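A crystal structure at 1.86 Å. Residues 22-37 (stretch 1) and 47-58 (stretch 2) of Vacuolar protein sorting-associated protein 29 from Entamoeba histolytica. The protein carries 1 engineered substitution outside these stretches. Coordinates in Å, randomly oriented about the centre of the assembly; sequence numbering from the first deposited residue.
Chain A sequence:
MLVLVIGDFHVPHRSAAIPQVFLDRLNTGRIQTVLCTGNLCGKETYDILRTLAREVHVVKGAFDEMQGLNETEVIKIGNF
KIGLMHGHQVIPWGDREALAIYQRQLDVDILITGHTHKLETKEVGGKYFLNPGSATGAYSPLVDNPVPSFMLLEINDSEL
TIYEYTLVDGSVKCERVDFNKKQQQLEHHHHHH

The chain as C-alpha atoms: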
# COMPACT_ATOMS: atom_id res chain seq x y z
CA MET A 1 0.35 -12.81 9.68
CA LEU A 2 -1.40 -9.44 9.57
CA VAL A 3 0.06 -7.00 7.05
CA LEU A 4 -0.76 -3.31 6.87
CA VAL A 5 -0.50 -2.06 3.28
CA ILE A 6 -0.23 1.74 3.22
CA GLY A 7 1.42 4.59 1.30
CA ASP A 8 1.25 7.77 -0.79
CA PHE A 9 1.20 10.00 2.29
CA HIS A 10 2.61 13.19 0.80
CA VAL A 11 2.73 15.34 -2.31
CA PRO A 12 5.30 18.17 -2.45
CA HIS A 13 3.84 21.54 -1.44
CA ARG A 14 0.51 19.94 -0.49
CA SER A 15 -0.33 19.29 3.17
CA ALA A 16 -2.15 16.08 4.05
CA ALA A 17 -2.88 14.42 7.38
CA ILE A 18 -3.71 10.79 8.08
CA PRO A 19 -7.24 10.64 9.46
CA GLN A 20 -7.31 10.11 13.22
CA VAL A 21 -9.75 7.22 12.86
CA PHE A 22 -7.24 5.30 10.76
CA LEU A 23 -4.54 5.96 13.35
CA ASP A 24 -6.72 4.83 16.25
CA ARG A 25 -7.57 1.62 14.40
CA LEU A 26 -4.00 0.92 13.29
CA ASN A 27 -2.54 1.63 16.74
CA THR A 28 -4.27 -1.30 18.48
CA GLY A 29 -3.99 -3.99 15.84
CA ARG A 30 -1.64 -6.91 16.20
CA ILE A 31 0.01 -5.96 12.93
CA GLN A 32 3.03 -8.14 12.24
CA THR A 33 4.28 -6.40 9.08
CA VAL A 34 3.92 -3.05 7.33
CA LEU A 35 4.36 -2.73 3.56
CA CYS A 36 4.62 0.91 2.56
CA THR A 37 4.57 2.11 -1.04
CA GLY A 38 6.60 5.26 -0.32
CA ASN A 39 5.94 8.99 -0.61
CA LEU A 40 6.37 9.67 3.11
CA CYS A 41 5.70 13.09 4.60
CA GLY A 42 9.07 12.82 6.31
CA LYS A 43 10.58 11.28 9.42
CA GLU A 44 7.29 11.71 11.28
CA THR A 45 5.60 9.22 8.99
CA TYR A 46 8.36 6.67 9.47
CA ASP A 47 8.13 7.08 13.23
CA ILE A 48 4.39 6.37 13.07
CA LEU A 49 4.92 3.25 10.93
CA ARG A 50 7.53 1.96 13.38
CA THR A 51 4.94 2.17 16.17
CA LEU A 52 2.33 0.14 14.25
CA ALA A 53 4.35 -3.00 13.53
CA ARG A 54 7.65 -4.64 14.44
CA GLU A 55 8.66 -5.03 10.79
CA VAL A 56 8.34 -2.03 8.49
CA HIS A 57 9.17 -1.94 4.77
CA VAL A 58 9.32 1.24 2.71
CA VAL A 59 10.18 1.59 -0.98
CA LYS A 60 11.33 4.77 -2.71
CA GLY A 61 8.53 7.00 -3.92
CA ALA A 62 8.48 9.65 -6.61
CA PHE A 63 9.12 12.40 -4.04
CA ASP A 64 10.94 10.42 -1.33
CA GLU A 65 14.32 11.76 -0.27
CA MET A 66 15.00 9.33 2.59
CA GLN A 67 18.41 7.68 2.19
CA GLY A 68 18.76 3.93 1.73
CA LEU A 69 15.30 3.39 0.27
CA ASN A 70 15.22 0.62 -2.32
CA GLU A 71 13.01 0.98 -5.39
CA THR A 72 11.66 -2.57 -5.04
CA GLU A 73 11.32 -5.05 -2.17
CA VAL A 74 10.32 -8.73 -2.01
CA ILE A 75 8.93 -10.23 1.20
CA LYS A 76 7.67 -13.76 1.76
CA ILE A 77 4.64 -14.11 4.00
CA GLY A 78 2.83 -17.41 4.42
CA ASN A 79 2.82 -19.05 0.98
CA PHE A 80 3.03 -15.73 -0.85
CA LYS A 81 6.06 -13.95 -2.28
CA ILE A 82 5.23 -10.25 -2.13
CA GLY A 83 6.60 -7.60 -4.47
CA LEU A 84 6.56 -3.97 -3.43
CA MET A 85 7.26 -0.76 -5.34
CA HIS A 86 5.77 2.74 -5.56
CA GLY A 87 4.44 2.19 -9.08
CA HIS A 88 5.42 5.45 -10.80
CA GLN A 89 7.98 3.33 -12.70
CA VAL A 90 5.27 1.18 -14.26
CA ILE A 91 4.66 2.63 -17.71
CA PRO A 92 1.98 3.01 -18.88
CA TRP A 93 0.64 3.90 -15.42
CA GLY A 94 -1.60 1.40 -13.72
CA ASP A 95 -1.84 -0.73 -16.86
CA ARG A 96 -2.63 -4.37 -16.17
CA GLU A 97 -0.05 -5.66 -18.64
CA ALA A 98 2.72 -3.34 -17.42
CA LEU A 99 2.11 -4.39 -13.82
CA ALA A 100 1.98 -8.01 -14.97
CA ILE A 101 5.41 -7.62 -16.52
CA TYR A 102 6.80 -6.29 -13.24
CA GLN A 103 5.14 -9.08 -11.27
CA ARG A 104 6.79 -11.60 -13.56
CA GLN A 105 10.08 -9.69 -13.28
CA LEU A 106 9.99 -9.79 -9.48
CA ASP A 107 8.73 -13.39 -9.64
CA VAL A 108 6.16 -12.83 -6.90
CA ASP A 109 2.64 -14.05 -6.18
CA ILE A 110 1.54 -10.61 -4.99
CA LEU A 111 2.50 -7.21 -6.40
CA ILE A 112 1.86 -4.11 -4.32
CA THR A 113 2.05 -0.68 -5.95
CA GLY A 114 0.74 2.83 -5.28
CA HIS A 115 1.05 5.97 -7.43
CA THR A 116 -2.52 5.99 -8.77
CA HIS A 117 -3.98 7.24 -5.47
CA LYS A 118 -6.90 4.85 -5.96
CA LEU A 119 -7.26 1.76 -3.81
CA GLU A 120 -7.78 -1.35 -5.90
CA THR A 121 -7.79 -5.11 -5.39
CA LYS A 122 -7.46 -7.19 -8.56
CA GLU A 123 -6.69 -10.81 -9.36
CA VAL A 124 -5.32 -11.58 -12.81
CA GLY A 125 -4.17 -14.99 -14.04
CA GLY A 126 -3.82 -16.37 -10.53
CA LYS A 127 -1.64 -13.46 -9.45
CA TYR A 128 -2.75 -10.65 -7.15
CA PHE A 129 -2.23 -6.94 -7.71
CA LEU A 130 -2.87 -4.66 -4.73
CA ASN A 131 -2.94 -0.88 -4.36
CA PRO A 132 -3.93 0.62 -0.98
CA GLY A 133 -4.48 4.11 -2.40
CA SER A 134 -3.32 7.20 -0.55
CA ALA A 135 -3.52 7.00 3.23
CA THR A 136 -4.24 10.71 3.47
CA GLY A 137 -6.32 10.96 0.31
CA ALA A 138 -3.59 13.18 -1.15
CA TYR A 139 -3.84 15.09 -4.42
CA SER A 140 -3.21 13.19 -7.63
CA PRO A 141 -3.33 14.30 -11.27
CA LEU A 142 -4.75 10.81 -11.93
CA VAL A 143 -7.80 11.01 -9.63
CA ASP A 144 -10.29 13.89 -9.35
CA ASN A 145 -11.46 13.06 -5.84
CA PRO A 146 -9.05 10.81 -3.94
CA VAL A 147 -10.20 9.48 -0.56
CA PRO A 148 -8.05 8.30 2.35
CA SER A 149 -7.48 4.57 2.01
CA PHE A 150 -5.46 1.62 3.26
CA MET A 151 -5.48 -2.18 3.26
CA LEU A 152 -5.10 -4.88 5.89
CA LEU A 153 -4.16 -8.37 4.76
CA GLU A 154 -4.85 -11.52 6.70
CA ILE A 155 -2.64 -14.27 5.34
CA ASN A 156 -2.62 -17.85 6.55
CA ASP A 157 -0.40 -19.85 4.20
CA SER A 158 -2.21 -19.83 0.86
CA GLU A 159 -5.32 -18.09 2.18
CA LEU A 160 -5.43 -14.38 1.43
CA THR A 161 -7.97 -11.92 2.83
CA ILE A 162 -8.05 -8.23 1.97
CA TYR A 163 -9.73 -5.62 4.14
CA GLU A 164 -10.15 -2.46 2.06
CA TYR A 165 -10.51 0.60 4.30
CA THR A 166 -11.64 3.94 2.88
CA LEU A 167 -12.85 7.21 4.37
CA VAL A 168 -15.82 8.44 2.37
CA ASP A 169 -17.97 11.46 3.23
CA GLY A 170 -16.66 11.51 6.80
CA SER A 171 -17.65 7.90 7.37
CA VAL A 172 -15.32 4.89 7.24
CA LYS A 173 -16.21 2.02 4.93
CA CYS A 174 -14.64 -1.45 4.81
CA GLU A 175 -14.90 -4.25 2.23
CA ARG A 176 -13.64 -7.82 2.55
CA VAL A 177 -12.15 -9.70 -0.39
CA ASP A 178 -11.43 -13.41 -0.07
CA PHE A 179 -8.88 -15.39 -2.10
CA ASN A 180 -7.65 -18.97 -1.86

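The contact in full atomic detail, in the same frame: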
# COMPACT_ATOMS: atom_id res chain seq x y z
N PHE A 22 -8.14 6.31 11.29
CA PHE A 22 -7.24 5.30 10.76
C PHE A 22 -6.14 5.01 11.78
O PHE A 22 -5.78 3.87 12.01
CB PHE A 22 -6.58 5.80 9.47
CG PHE A 22 -7.45 5.68 8.25
CD1 PHE A 22 -8.76 5.26 8.37
CD2 PHE A 22 -6.95 5.98 7.00
CE1 PHE A 22 -9.56 5.13 7.25
CE2 PHE A 22 -7.75 5.86 5.88
CZ PHE A 22 -9.06 5.44 6.01
N LEU A 23 -5.60 6.08 12.36
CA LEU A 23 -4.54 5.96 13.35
C LEU A 23 -5.00 5.22 14.59
O LEU A 23 -4.30 4.36 15.10
CB LEU A 23 -4.01 7.34 13.73
CG LEU A 23 -3.19 8.01 12.62
CD1 LEU A 23 -2.77 9.42 13.01
CD2 LEU A 23 -1.98 7.16 12.27
N ASP A 24 -6.20 5.52 15.07
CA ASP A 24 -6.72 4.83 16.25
C ASP A 24 -6.88 3.34 15.97
O ASP A 24 -6.57 2.51 16.82
CB ASP A 24 -8.07 5.42 16.67
CG ASP A 24 -7.95 6.83 17.19
OD1 ASP A 24 -6.82 7.29 17.41
OD2 ASP A 24 -8.99 7.49 17.36
N ARG A 25 -7.40 3.01 14.79
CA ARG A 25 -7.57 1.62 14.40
C ARG A 25 -6.26 0.86 14.23
O ARG A 25 -6.13 -0.27 14.67
CB ARG A 25 -8.36 1.55 13.09
CG ARG A 25 -8.27 0.22 12.38
CD ARG A 25 -9.07 -0.83 13.13
NE ARG A 25 -8.79 -2.19 12.68
CZ ARG A 25 -7.70 -2.87 13.00
NH1 ARG A 25 -6.77 -2.33 13.78
NH2 ARG A 25 -7.53 -4.10 12.55
N LEU A 26 -5.32 1.48 13.54
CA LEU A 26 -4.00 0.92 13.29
C LEU A 26 -3.14 0.72 14.54
O LEU A 26 -2.40 -0.23 14.66
CB LEU A 26 -3.26 1.75 12.24
CG LEU A 26 -3.85 1.76 10.83
CD1 LEU A 26 -3.13 2.73 9.90
CD2 LEU A 26 -3.93 0.38 10.23
N ASN A 27 -3.29 1.64 15.49
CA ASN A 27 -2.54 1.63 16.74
C ASN A 27 -2.78 0.43 17.66
O ASN A 27 -1.90 0.06 18.43
CB ASN A 27 -2.70 2.96 17.50
CG ASN A 27 -1.66 3.99 17.08
OD1 ASN A 27 -0.50 3.67 16.89
ND2 ASN A 27 -2.09 5.24 16.94
N THR A 28 -3.97 -0.15 17.62
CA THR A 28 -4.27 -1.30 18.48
C THR A 28 -4.12 -2.68 17.83
O THR A 28 -4.18 -3.69 18.51
CB THR A 28 -5.68 -1.20 19.08
OG1 THR A 28 -6.63 -1.06 18.02
CG2 THR A 28 -5.78 -0.01 20.01
N GLY A 29 -4.04 -2.72 16.51
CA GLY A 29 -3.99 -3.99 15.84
C GLY A 29 -2.73 -4.76 16.12
O GLY A 29 -1.70 -4.18 16.45
N ARG A 30 -2.81 -6.08 16.04
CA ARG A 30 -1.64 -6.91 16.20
C ARG A 30 -1.03 -7.04 14.81
O ARG A 30 -0.97 -8.13 14.25
CB ARG A 30 -2.02 -8.29 16.74
CG ARG A 30 -0.86 -9.05 17.37
CD ARG A 30 -0.56 -8.51 18.75
NE ARG A 30 0.82 -8.73 19.17
CZ ARG A 30 1.74 -7.78 19.26
NH1 ARG A 30 1.45 -6.51 18.97
NH2 ARG A 30 2.97 -8.08 19.65
N ILE A 31 -0.55 -5.94 14.27
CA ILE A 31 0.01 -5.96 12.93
C ILE A 31 1.46 -6.41 12.93
O ILE A 31 2.32 -5.77 13.51
CB ILE A 31 -0.10 -4.56 12.28
CG1 ILE A 31 -1.57 -4.14 12.18
CG2 ILE A 31 0.54 -4.57 10.91
CD1 ILE A 31 -1.76 -2.69 11.82
N GLN A 32 1.69 -7.58 12.36
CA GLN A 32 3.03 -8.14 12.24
C GLN A 32 3.99 -7.43 11.27
O GLN A 32 5.16 -7.27 11.56
CB GLN A 32 2.96 -9.62 11.88
CG GLN A 32 2.50 -10.50 13.03
CD GLN A 32 1.01 -10.43 13.25
OE1 GLN A 32 0.25 -10.23 12.31
NE2 GLN A 32 0.59 -10.60 14.50
N THR A 33 3.47 -7.03 10.12
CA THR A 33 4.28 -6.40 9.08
C THR A 33 3.59 -5.20 8.42
O THR A 33 2.37 -5.17 8.30
CB THR A 33 4.66 -7.45 8.01
OG1 THR A 33 5.12 -8.63 8.65
CG2 THR A 33 5.74 -6.97 7.05
N VAL A 34 4.41 -4.23 8.02
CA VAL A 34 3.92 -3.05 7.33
C VAL A 34 4.61 -2.96 5.97
O VAL A 34 5.83 -3.00 5.88
CB VAL A 34 4.22 -1.76 8.12
CG1 VAL A 34 4.14 -0.55 7.22
CG2 VAL A 34 3.29 -1.62 9.31
N LEU A 35 3.82 -2.88 4.90
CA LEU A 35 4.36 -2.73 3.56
C LEU A 35 3.93 -1.35 3.09
O LEU A 35 2.76 -1.11 2.84
CB LEU A 35 3.84 -3.82 2.63
CG LEU A 35 4.13 -5.24 3.12
CD1 LEU A 35 3.78 -6.28 2.08
CD2 LEU A 35 5.58 -5.39 3.58
N CYS A 36 4.90 -0.45 2.96
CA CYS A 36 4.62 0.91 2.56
C CYS A 36 5.13 1.21 1.16
O CYS A 36 6.29 0.98 0.85
CB CYS A 36 5.24 1.88 3.57
SG CYS A 36 4.92 3.62 3.23
N THR A 37 4.25 1.77 0.34
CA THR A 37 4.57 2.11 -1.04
C THR A 37 5.48 3.33 -1.24
O THR A 37 5.94 3.57 -2.35
CB THR A 37 3.31 2.26 -1.91
OG1 THR A 37 2.43 3.22 -1.33
CG2 THR A 37 2.60 0.92 -2.05
N ASP A 47 8.24 7.32 11.80
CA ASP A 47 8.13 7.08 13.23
C ASP A 47 6.79 6.41 13.53
O ASP A 47 6.73 5.47 14.31
CB ASP A 47 8.24 8.39 14.00
CG ASP A 47 9.67 8.84 14.18
OD1 ASP A 47 10.51 8.53 13.31
OD2 ASP A 47 9.95 9.50 15.19
N ILE A 48 5.74 6.90 12.88
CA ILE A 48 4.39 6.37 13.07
C ILE A 48 4.31 4.91 12.62
O ILE A 48 3.75 4.08 13.32
CB ILE A 48 3.37 7.18 12.27
CG1 ILE A 48 3.33 8.63 12.76
CG2 ILE A 48 1.98 6.57 12.38
CD1 ILE A 48 2.29 9.48 12.07
N LEU A 49 4.90 4.61 11.47
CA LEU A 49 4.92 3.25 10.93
C LEU A 49 5.65 2.28 11.85
O LEU A 49 5.24 1.15 12.03
CB LEU A 49 5.58 3.22 9.55
CG LEU A 49 4.84 3.91 8.40
CD1 LEU A 49 5.72 3.93 7.17
CD2 LEU A 49 3.53 3.20 8.12
N ARG A 50 6.73 2.76 12.46
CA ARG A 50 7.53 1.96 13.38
C ARG A 50 6.72 1.58 14.61
O ARG A 50 6.92 0.51 15.18
CB ARG A 50 8.81 2.69 13.77
CG ARG A 50 10.05 2.29 12.98
CD ARG A 50 9.70 1.59 11.68
NE ARG A 50 10.66 0.54 11.33
CZ ARG A 50 10.69 -0.66 11.89
NH1 ARG A 50 9.82 -0.98 12.84
NH2 ARG A 50 11.59 -1.55 11.51
N THR A 51 5.82 2.46 15.04
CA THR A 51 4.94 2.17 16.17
C THR A 51 3.91 1.07 15.88
O THR A 51 3.61 0.24 16.73
CB THR A 51 4.21 3.42 16.69
OG1 THR A 51 3.29 3.90 15.71
CG2 THR A 51 5.19 4.53 17.05
N LEU A 52 3.36 1.09 14.67
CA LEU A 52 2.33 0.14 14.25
C LEU A 52 2.72 -1.33 14.18
O LEU A 52 1.95 -2.20 14.58
CB LEU A 52 1.75 0.57 12.91
CG LEU A 52 1.26 2.01 12.83
CD1 LEU A 52 0.67 2.32 11.47
CD2 LEU A 52 0.24 2.28 13.93
N ALA A 53 3.90 -1.62 13.64
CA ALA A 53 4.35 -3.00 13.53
C ALA A 53 5.84 -3.16 13.80
O ALA A 53 6.60 -2.20 13.69
CB ALA A 53 4.01 -3.56 12.16
N ARG A 54 6.25 -4.36 14.18
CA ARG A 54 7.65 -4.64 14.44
C ARG A 54 8.49 -4.51 13.17
O ARG A 54 9.58 -3.95 13.18
CB ARG A 54 7.82 -6.03 15.02
N GLU A 55 7.96 -5.04 12.07
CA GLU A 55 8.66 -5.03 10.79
C GLU A 55 8.02 -4.05 9.81
O GLU A 55 6.86 -4.19 9.44
CB GLU A 55 8.64 -6.44 10.19
CG GLU A 55 9.77 -6.75 9.23
CD GLU A 55 9.83 -8.23 8.87
OE1 GLU A 55 9.48 -9.06 9.73
OE2 GLU A 55 10.21 -8.55 7.73
N VAL A 56 8.80 -3.05 9.42
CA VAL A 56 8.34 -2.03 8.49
C VAL A 56 9.17 -2.01 7.21
O VAL A 56 10.39 -2.03 7.27
CB VAL A 56 8.37 -0.64 9.13
CG1 VAL A 56 7.90 0.42 8.14
CG2 VAL A 56 7.51 -0.62 10.38
N HIS A 57 8.50 -2.00 6.06
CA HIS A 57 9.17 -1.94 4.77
C HIS A 57 8.69 -0.75 3.97
O HIS A 57 7.49 -0.54 3.81
CB HIS A 57 8.93 -3.22 3.99
CG HIS A 57 9.23 -4.46 4.76
ND1 HIS A 57 10.40 -5.16 4.62
CD2 HIS A 57 8.51 -5.12 5.70
CE1 HIS A 57 10.39 -6.20 5.43
NE2 HIS A 57 9.25 -6.20 6.10
N VAL A 58 9.63 0.06 3.51
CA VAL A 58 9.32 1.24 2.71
C VAL A 58 10.15 1.31 1.43
O VAL A 58 11.37 1.24 1.48
CB VAL A 58 9.51 2.53 3.52
CG1 VAL A 58 9.14 3.74 2.69
CG2 VAL A 58 8.70 2.47 4.80
O HOH W 1 -0.36 -1.29 16.02
O HOH W 2 0.94 -0.36 18.12
O HOH W 3 4.73 -6.75 14.74

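Each stretch runs from helix through a short connection into strand, and the two stretches lie side by side. Strands 33-36 and 55-58 are parallel neighbours, their axes 4.8 Å apart and 9° from alignment. The helices 22-28 and 47-52 are looser, 9.7 Å apart at 42°. Three backbone hydrogen bonds zip the strands: Val 34 N to Glu 55 O at 2.8 Å, His 57 N to Val 34 O at 2.9 Å, and Cys 36 N to His 57 O at 2.7 Å. Val 34 thus spends both its amide and its carbonyl on the neighbouring strand, the usual parallel pattern of one residue bridging two partners.

Alternation along the strands sorts the side chains. Val 34, Cys 36, Val 56 and Val 58 share the face that meets helix 47-52. Val 34, Val 56 and Val 58 all have chi1 near t, as does Cys 36, so the row repeats one geometry. The two methyls of Val 34 find different partners: CG1 lies 3.9 Å from Leu 49 CD2 and 4.0 Å from Val 56 CG1, while CG2 sits 3.5 Å from Ala 53 CB. Cys 36 extends the layer, with SG 4.0 Å from Leu 49 CD1 and CB 3.7 Å from Val 58 CG2.

Leu 23, Leu 26, Leu 49 and Leu 52 all adopt the m,t rotamer, a common choice on helices. The CA-to-CB bond of Leu 52 points sideways, yet this rotamer carries its end inward, where CD2 packs 3.9 Å from Leu 26 CB and 3.4 Å from Asn 27 OD1. Farther up, Leu 23 CD2 meets Ile 48 CG2 at 4.0 Å. Ala 53, the first residue to leave helical phi/psi, fits a tight spot: its CB is 3.1 Å from Ile 31 O and 3.8 Å from Ile 31 CG2.

The other sheet face carries Thr 33, Leu 35, Glu 55 and His 57. With chi1 at -51° and chi2 at -100°, the His 57 ring leans across to stretch 1, its CD2 lying 3.6 Å from Thr 33 CG2 at the ring edge and equally far from Leu 35 CD2. Its NE2 makes a weak 3.0 Å hydrogen bond to Glu 55 OE2, so the ring joins apolar contact to a polar tether.

Beyond the paired strands, water links the backbones. The O of water 1 lies 2.7 Å from Leu 26 O and 2.9 Å from Leu 52 O, bridging two carbonyls that cannot bond each other. Water 3 spans the gap between Ile 31 O and Arg 54 N, 4.2 Å apart: its O accepts from Arg 54 N (2.9 Å) and donates to Ile 31 O (2.9 Å).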